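Ochratoxinase (Aspergillus niger, PDB 4C65) hydrolyses the amide bond of ochratoxin A with water to give ochratoxin alpha and L-phenylalanine, acting as a zinc-dependent carboxypeptidase of the amidohydrolase superfamily. Local coordinates at the interface of chains A and B. Residues are numbered along the deposited sequence; one frame, centred on the assembly and turned at random. Chains: chain A/B, Ochratoxinase.

Contact 1: the interface of chains A and B. Residues chain A 429, 434-438; chain B 99-100, 103, 339-340.
A:Trp429 and B:Arg99 meet face to face where the C-terminal tail of one ochratoxinase subunit lies against the next, a homo-oligomer interface of this octameric metal-dependent amidohydrolase and a clear case of a guanidinium held between two chain A groups, the indole of A:Trp429 and the pyrrolidine of A:Pro436. The guanidinium lies only 10° from parallel with the indole, and the two side chains lie antiparallel. NE of B:Arg99 stands 3.4 Å from the centroid of the five-membered ring of A:Trp429, a cation-pi contact, while the CD methylene caps the six-membered ring through a CH-pi contact. On the guanidinium's opposite face sits A:Pro436, whose CD is 3.7 Å from CZ of B:Arg99. A bend at chi2 (67°), after a CG that is anti to the backbone N, lays the end of the arginine between the indole and the proline.

A salt bridge within chain B probably helps to set the rotation of that guanidinium. NE of B:Arg99 pairs at 2.9 Å with OE2 of B:Glu103, one turn on in helix 90-106, reaching the anti lone pair of the carboxylate oxygen; a weak bond from NH2 adds to it. The carboxylate in turn stacks on the amide of A:Asn435, with the planes 23° apart.

Hydrogen bonding across the interface passes through that same amide. ND2 of A:Asn435 donates to O of B:Gly340 at 2.8 Å, in the carbonyl plane and on a lone pair. Its other end, OD1, accepts the backbone N of A:Phe437 at 2.9 Å from above the carbonyl plane, which holds the amide at both ends and probably helps to keep the tail turned.

A:Phe437 packs against chain B by van der Waals contact. Its CE2 lies 3.6 Å from CA of B:Gly100, and CB of B:Arg99 comes in at the ring edge. A polar atom, the carbonyl O of B:Pro339, stands over one face of the ring, offset toward the rim.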
# COMPACT_ATOMS: atom_id res chain seq x y z
N TRP A 429 23.12 -37.07 -17.83
CA TRP A 429 23.38 -36.20 -16.69
C TRP A 429 24.82 -36.32 -16.17
O TRP A 429 25.13 -35.80 -15.11
CB TRP A 429 22.33 -36.42 -15.59
CG TRP A 429 20.95 -36.22 -16.13
CD1 TRP A 429 20.07 -37.20 -16.49
CD2 TRP A 429 20.30 -34.99 -16.44
NE1 TRP A 429 18.92 -36.66 -16.98
CE2 TRP A 429 19.02 -35.30 -16.96
CE3 TRP A 429 20.66 -33.65 -16.31
CZ2 TRP A 429 18.12 -34.32 -17.37
CZ3 TRP A 429 19.75 -32.67 -16.70
CH2 TRP A 429 18.50 -33.02 -17.23
N ARG A 434 23.02 -39.88 -10.57
CA ARG A 434 21.93 -40.62 -9.92
C ARG A 434 20.75 -39.69 -9.80
O ARG A 434 20.91 -38.48 -9.73
CB ARG A 434 22.31 -41.05 -8.46
CG ARG A 434 23.42 -40.15 -7.86
CD ARG A 434 24.22 -40.63 -6.57
NE ARG A 434 23.36 -40.72 -5.33
CZ ARG A 434 23.24 -41.84 -4.58
NH1 ARG A 434 23.89 -42.97 -4.90
NH2 ARG A 434 22.46 -41.84 -3.49
N ASN A 435 19.56 -40.26 -9.76
CA ASN A 435 18.36 -39.49 -9.62
C ASN A 435 18.38 -38.75 -8.28
O ASN A 435 18.29 -39.37 -7.23
CB ASN A 435 17.14 -40.41 -9.73
CG ASN A 435 15.82 -39.67 -9.60
OD1 ASN A 435 15.79 -38.49 -9.27
ND2 ASN A 435 14.74 -40.36 -9.83
N PRO A 436 18.49 -37.42 -8.32
CA PRO A 436 18.55 -36.67 -7.06
C PRO A 436 17.29 -36.68 -6.22
O PRO A 436 17.33 -36.19 -5.11
CB PRO A 436 18.85 -35.24 -7.50
CG PRO A 436 18.33 -35.15 -8.89
CD PRO A 436 18.44 -36.53 -9.49
N PHE A 437 16.18 -37.21 -6.73
CA PHE A 437 14.92 -37.16 -6.03
C PHE A 437 14.60 -38.48 -5.33
O PHE A 437 13.51 -38.63 -4.75
CB PHE A 437 13.79 -36.75 -7.00
CG PHE A 437 13.99 -35.40 -7.61
CD1 PHE A 437 13.76 -34.25 -6.86
CD2 PHE A 437 14.42 -35.26 -8.92
CE1 PHE A 437 14.00 -32.99 -7.40
CE2 PHE A 437 14.63 -34.01 -9.48
CZ PHE A 437 14.44 -32.87 -8.71
N LEU A 438 15.53 -39.43 -5.38
CA LEU A 438 15.41 -40.67 -4.62
C LEU A 438 16.22 -40.58 -3.32
O LEU A 438 15.93 -41.24 -2.32
CB LEU A 438 15.87 -41.85 -5.47
CG LEU A 438 15.08 -42.13 -6.75
CD1 LEU A 438 15.64 -43.35 -7.47
CD2 LEU A 438 13.60 -42.34 -6.47
OXT LEU A 438 17.17 -39.78 -3.23
N ARG B 99 14.34 -31.80 -14.30
CA ARG B 99 14.99 -33.05 -14.02
C ARG B 99 13.98 -34.08 -13.53
O ARG B 99 13.93 -35.20 -14.01
CB ARG B 99 16.10 -32.89 -12.98
CG ARG B 99 16.81 -34.21 -12.60
CD ARG B 99 17.61 -34.76 -13.79
NE ARG B 99 18.41 -35.94 -13.55
CZ ARG B 99 19.62 -35.94 -12.99
NH1 ARG B 99 20.17 -34.82 -12.53
NH2 ARG B 99 20.27 -37.08 -12.86
N GLY B 100 13.16 -33.68 -12.56
CA GLY B 100 12.15 -34.54 -12.00
C GLY B 100 11.23 -35.13 -13.04
O GLY B 100 10.96 -36.32 -13.02
N GLU B 103 12.98 -37.68 -15.21
CA GLU B 103 13.17 -38.93 -14.48
C GLU B 103 11.86 -39.70 -14.42
O GLU B 103 11.83 -40.91 -14.58
CB GLU B 103 13.65 -38.62 -13.07
CG GLU B 103 15.07 -38.10 -12.89
CD GLU B 103 16.18 -39.06 -13.36
OE1 GLU B 103 15.95 -40.28 -13.40
OE2 GLU B 103 17.30 -38.59 -13.68
N PRO B 339 8.37 -34.78 -8.28
CA PRO B 339 8.54 -35.44 -9.56
C PRO B 339 9.88 -36.15 -9.65
O PRO B 339 10.90 -35.58 -9.25
CB PRO B 339 8.47 -34.28 -10.55
CG PRO B 339 7.52 -33.34 -9.91
CD PRO B 339 7.75 -33.45 -8.44
N GLY B 340 9.87 -37.37 -10.19
CA GLY B 340 11.06 -38.22 -10.22
C GLY B 340 11.33 -38.90 -8.90
O GLY B 340 12.36 -39.53 -8.70

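Contact 2: the interface of chains A and B. Residues chain A 340-342; chain B 435, 437-438.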
# COMPACT_ATOMS: atom_id res chain seq x y z
N GLY A 340 21.83 -22.71 -24.58
CA GLY A 340 21.63 -23.67 -25.64
C GLY A 340 21.37 -23.05 -26.99
O GLY A 340 21.05 -23.75 -27.95
N GLY A 341 21.52 -21.73 -27.09
CA GLY A 341 21.39 -21.04 -28.36
C GLY A 341 22.59 -21.28 -29.26
O GLY A 341 23.52 -21.99 -28.88
N PRO A 342 22.57 -20.69 -30.46
CA PRO A 342 23.59 -20.90 -31.47
C PRO A 342 24.87 -20.14 -31.18
O PRO A 342 25.30 -19.32 -31.99
CB PRO A 342 22.92 -20.38 -32.74
CG PRO A 342 22.05 -19.28 -32.24
CD PRO A 342 21.51 -19.78 -30.93
N ASN B 435 17.28 -29.48 -30.56
CA ASN B 435 17.53 -28.41 -29.62
C ASN B 435 16.55 -27.28 -29.88
O ASN B 435 16.61 -26.64 -30.93
CB ASN B 435 18.97 -27.92 -29.76
CG ASN B 435 19.31 -26.79 -28.81
OD1 ASN B 435 18.44 -26.23 -28.16
ND2 ASN B 435 20.57 -26.42 -28.77
N PHE B 437 16.39 -24.36 -28.89
CA PHE B 437 16.94 -23.01 -28.81
C PHE B 437 17.76 -22.64 -30.03
O PHE B 437 18.35 -21.57 -30.08
CB PHE B 437 17.75 -22.86 -27.52
CG PHE B 437 16.94 -23.09 -26.28
CD1 PHE B 437 16.02 -22.14 -25.85
CD2 PHE B 437 17.07 -24.26 -25.55
CE1 PHE B 437 15.27 -22.34 -24.72
CE2 PHE B 437 16.29 -24.49 -24.43
CZ PHE B 437 15.40 -23.52 -24.00
N LEU B 438 17.77 -23.52 -31.02
CA LEU B 438 18.37 -23.21 -32.31
C LEU B 438 17.28 -22.78 -33.30
O LEU B 438 17.53 -22.04 -34.27
CB LEU B 438 19.14 -24.42 -32.85
CG LEU B 438 20.33 -24.89 -32.00
CD1 LEU B 438 21.03 -26.08 -32.65
CD2 LEU B 438 21.34 -23.77 -31.78
OXT LEU B 438 16.11 -23.16 -33.15
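B:Asn435 reaches A:Gly340 across the subunit boundary of the ochratoxinase octamer, an example of a side-chain amide reading a backbone carbonyl in a loop. Hydrogen bonding carries the polar part of the contact: ND2 of B:Asn435 donates to O of A:Gly340 at 2.8 Å, with an angle of 148° at the hydrogen. The donor lies in the carbonyl plane on a lone pair, although the oxygen is tilted somewhat from the plane of the amide. With CG anti to the backbone N (chi1 179°), the amide extends toward the partner loop. Its OD1 takes the backbone N of B:Phe437 at 2.9 Å, a bond within the tail that fixes which end of the amide faces chain A.

Van der Waals contacts flank this bond. CB of B:Phe437 rests 3.4 Å from O of A:Gly340, and CA of A:Gly341 lies 3.5 Å from the carbonyl O of B:Phe437. Farther along, B:Leu438 and A:Pro342 lie alongside each other, pointing opposite ways, the CD2 branch of the leucine touching CA of the proline at 3.7 Å.

B:Leu438 is the last residue of its chain, so the extreme C-terminus of one subunit covers a loop of its neighbour. That loop, between strand 331-332 and helix 344-354 of the twisted TIM-barrel domain, carries the catalytic A:Asp336, about 10 Å from the centre of the contact, and, a few residues on, A:Gly340 to A:Pro342.

Contact 1 and contact 2, centred about 24 Å apart, share a core that the two-fold repeats with the chains exchanged: A:Asn435, A:Phe437 and A:Leu438 with B:Gly340 in contact 1, and B:Asn435, B:Phe437 and B:Leu438 with A:Gly340 in contact 2. Each adds different neighbours, contact 1 helix 90-106 of chain B and contact 2 A:Pro342. Each subunit thus lays its tail on its partner. Contact 2 is centred about 19 Å from A:Lys204, and by symmetry the tail of chain A should lie similarly near the site of chain B; oligomerisation may therefore help to order the region around the catalytic centre.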